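Local coordinates for cell division control protein 73 (Saccharomyces cerevisiae, PDB 3V46), which serves as a subunit of the PAF1 complex in transcription elongation, its C-terminal Ras-like domain promoting association of the complex with chromatin, at residues A[32-37]-A[55-59]. Coordinates in Å, arbitrary orientation, origin at the centre of the assembly. Residue numbers count along the deposited sequence, not the author numbering.
Sequences IKQFLL and VNIEK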
ATOM      1  N   ILE A  32       8.894   0.755  -3.845  1.00 14.90           N
ATOM      2  CA  ILE A  32       8.284   0.170  -2.663  1.00 14.21           C
ATOM      3  C   ILE A  32       9.139  -0.922  -2.027  1.00 16.86           C
ATOM      4  O   ILE A  32       9.136  -1.073  -0.823  1.00 16.30           O
ATOM      5  CB  ILE A  32       6.856  -0.352  -2.964  1.00 16.38           C
ATOM      6  CG1 ILE A  32       6.104  -0.647  -1.661  1.00 16.48           C
ATOM      7  CG2 ILE A  32       6.899  -1.583  -3.864  1.00 17.98           C
ATOM      8  CD1 ILE A  32       5.802   0.565  -0.819  1.00 18.69           C
ATOM      9  N   LYS A  33       9.867  -1.696  -2.820  1.00 18.10           N
ATOM     10  CA  LYS A  33      10.703  -2.733  -2.242  1.00 19.39           C
ATOM     11  C   LYS A  33      11.832  -2.110  -1.420  1.00 18.66           C
ATOM     12  O   LYS A  33      12.091  -2.538  -0.293  1.00 20.71           O
ATOM     13  CB  LYS A  33      11.255  -3.644  -3.342  1.00 27.31           C
ATOM     14  CG  LYS A  33      12.030  -4.824  -2.823  1.00 38.66           C
ATOM     15  CD  LYS A  33      12.515  -5.696  -3.975  1.00 41.78           C
ATOM     16  CE  LYS A  33      11.369  -6.124  -4.863  1.00 43.33           C
ATOM     17  NZ  LYS A  33      11.813  -7.179  -5.837  1.00 50.15           N
ATOM     18  N   GLN A  34      12.512  -1.109  -1.974  1.00 20.19           N
ATOM     19  CA  GLN A  34      13.580  -0.447  -1.239  1.00 22.19           C
ATOM     20  C   GLN A  34      13.037   0.108   0.075  1.00 18.94           C
ATOM     21  O   GLN A  34      13.676   0.023   1.124  1.00 21.34           O
ATOM     22  CB  GLN A  34      14.178   0.697  -2.061  1.00 27.74           C
ATOM     23  CG  GLN A  34      14.865   0.238  -3.330  1.00 38.99           C
ATOM     24  CD  GLN A  34      16.112   1.045  -3.648  1.00 47.38           C
ATOM     25  OE1 GLN A  34      16.499   1.944  -2.895  1.00 50.53           O
ATOM     26  NE2 GLN A  34      16.752   0.727  -4.769  1.00 54.50           N
ATOM     27  N   PHE A  35      11.850   0.685   0.010  1.00 18.59           N
ATOM     28  CA  PHE A  35      11.268   1.291   1.189  1.00 17.67           C
ATOM     29  C   PHE A  35      10.923   0.236   2.237  1.00 17.14           C
ATOM     30  O   PHE A  35      11.380   0.308   3.376  1.00 18.57           O
ATOM     31  CB  PHE A  35      10.037   2.117   0.806  1.00 18.47           C
ATOM     32  CG  PHE A  35       9.457   2.909   1.941  1.00 19.41           C
ATOM     33  CD1 PHE A  35      10.179   3.924   2.541  1.00 23.69           C
ATOM     34  CD2 PHE A  35       8.186   2.643   2.388  1.00 19.97           C
ATOM     35  CE1 PHE A  35       9.636   4.658   3.591  1.00 23.24           C
ATOM     36  CE2 PHE A  35       7.632   3.372   3.425  1.00 24.37           C
ATOM     37  CZ  PHE A  35       8.359   4.380   4.025  1.00 26.12           C
ATOM     38  N   LEU A  36      10.127  -0.750   1.855  1.00 16.99           N
ATOM     39  CA  LEU A  36       9.631  -1.724   2.817  1.00 17.76           C
ATOM     40  C   LEU A  36      10.651  -2.776   3.266  1.00 20.22           C
ATOM     41  O   LEU A  36      10.544  -3.297   4.372  1.00 22.15           O
ATOM     42  CB  LEU A  36       8.386  -2.417   2.276  1.00 20.03           C
ATOM     43  CG  LEU A  36       7.174  -1.515   2.075  1.00 19.43           C
ATOM     44  CD1 LEU A  36       5.998  -2.351   1.658  1.00 19.17           C
ATOM     45  CD2 LEU A  36       6.851  -0.742   3.353  1.00 20.83           C
ATOM     46  N   LEU A  37      11.621  -3.108   2.422  1.00 20.85           N
ATOM     47  CA  LEU A  37      12.605  -4.116   2.787  1.00 23.18           C
ATOM     48  C   LEU A  37      13.881  -3.523   3.370  1.00 26.23           C
ATOM     49  O   LEU A  37      14.494  -4.116   4.262  1.00 30.15           O
ATOM     50  CB  LEU A  37      12.954  -4.989   1.580  1.00 25.09           C
ATOM     51  CG  LEU A  37      11.804  -5.872   1.098  1.00 25.44           C
ATOM     52  CD1 LEU A  37      12.279  -6.762  -0.030  1.00 28.74           C
ATOM     53  CD2 LEU A  37      11.244  -6.716   2.241  1.00 30.16           C
ATOM     54  N   VAL A  55       5.403  -6.288  -8.219  1.00 18.57           N
ATOM     55  CA  VAL A  55       6.517  -6.737  -7.410  1.00 20.95           C
ATOM     56  C   VAL A  55       6.057  -7.678  -6.311  1.00 18.38           C
ATOM     57  O   VAL A  55       4.906  -7.673  -5.893  1.00 20.63           O
ATOM     58  CB  VAL A  55       7.322  -5.585  -6.801  1.00 26.96           C
ATOM     59  CG1 VAL A  55       7.828  -4.661  -7.892  1.00 28.83           C
ATOM     60  CG2 VAL A  55       6.499  -4.834  -5.805  1.00 28.63           C
ATOM     61  N   ASN A  56       6.972  -8.522  -5.872  1.00 21.19           N
ATOM     62  CA  ASN A  56       6.695  -9.447  -4.803  1.00 21.85           C
ATOM     63  C   ASN A  56       7.565  -9.120  -3.607  1.00 21.35           C
ATOM     64  O   ASN A  56       8.733  -8.768  -3.763  1.00 21.91           O
ATOM     65  CB  ASN A  56       6.985 -10.872  -5.268  1.00 29.99           C
ATOM     66  CG  ASN A  56       6.162 -11.262  -6.468  1.00 33.84           C
ATOM     67  OD1 ASN A  56       5.007 -11.665  -6.338  1.00 34.21           O
ATOM     68  ND2 ASN A  56       6.746 -11.126  -7.652  1.00 40.18           N
ATOM     69  N   ILE A  57       6.987  -9.236  -2.416  1.00 18.12           N
ATOM     70  CA  ILE A  57       7.720  -9.057  -1.175  1.00 18.78           C
ATOM     71  C   ILE A  57       7.290 -10.138  -0.201  1.00 19.14           C
ATOM     72  O   ILE A  57       6.095 -10.339   0.022  1.00 22.87           O
ATOM     73  CB  ILE A  57       7.446  -7.666  -0.543  1.00 20.59           C
ATOM     74  CG1 ILE A  57       8.037  -6.547  -1.404  1.00 25.88           C
ATOM     75  CG2 ILE A  57       8.036  -7.584   0.859  1.00 27.11           C
ATOM     76  CD1 ILE A  57       7.838  -5.147  -0.810  1.00 27.19           C
ATOM     77  N   GLU A  58       8.258 -10.842   0.379  1.00 17.97           N
ATOM     78  CA  GLU A  58       7.964 -11.808   1.414  1.00 20.57           C
ATOM     79  C   GLU A  58       8.305 -11.179   2.759  1.00 18.79           C
ATOM     80  O   GLU A  58       9.340 -10.517   2.905  1.00 18.37           O
ATOM     81  CB  GLU A  58       8.778 -13.086   1.197  1.00 25.20           C
ATOM     82  CG  GLU A  58       8.487 -14.168   2.209  1.00 28.38           C
ATOM     83  CD  GLU A  58       8.905 -15.566   1.742  1.00 29.89           C
ATOM     84  OE1 GLU A  58       8.766 -15.903   0.549  1.00 29.05           O
ATOM     85  OE2 GLU A  58       9.380 -16.326   2.580  1.00 30.41           O
ATOM     86  N   LYS A  59       7.423 -11.371   3.732  1.00 18.87           N
ATOM     87  CA  LYS A  59       7.597 -10.829   5.065  1.00 19.79           C
ATOM     88  C   LYS A  59       7.421 -11.902   6.121  1.00 19.70           C
ATOM     89  O   LYS A  59       6.442 -12.650   6.113  1.00 20.40           O
ATOM     90  CB  LYS A  59       6.583  -9.710   5.317  1.00 19.66           C
ATOM     91  CG  LYS A  59       6.641  -9.096   6.718  1.00 20.31           C
ATOM     92  CD  LYS A  59       7.922  -8.305   6.916  1.00 23.20           C
ATOM     93  CE  LYS A  59       7.926  -7.581   8.255  1.00 26.17           C
ATOM     94  NZ  LYS A  59       9.222  -6.909   8.504  1.00 29.07           N
TER
HETATM   95  O   HOH W   1       9.616  -8.347  -7.206  1.00 32.05           O
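Helix 32-37 and strand 55-59 run nearly parallel, at 10°, with their axes 9.6 Å apart at closest approach. K33 and I57 come nearest, CA to CA 7.1 Å; at this separation the backbones do not pair, no direct hydrogen bond joins the segments, and side chains fill the gap. I57 is the centre of the contact: its extended chain (chi1 m, chi2 t) pushes CD1 to 4.0 Å from CA of K33 and 4.2 Å from CB of L36, while its CG2 meets CD2 of L37 at 3.6 Å. A long, branched aliphatic residue spans the gap and still widens at its base; the leucines offer it apolar surface. Toward the start of both segments, compact beta-branched residues fill the space, CG2 of I32 touching CG2 of V55 at 3.8 Å. K33 suits the solvent-exposed side: its aliphatic length reaches across, CE 3.9 Å from O of N56, and its charged NZ stays in water, donating to one (2.8 Å) that also accepts from N of N56 (3.0 Å). The contact packs helix 32-38, which follows strand 16-18, against edge strand 54-59 of the Ras-like domain's mixed sheet, antiparallel to strand 68-73. Helix 149-166 closes the buried side, where F156 touches L36 and W157 touches I57 and donates to O of L36.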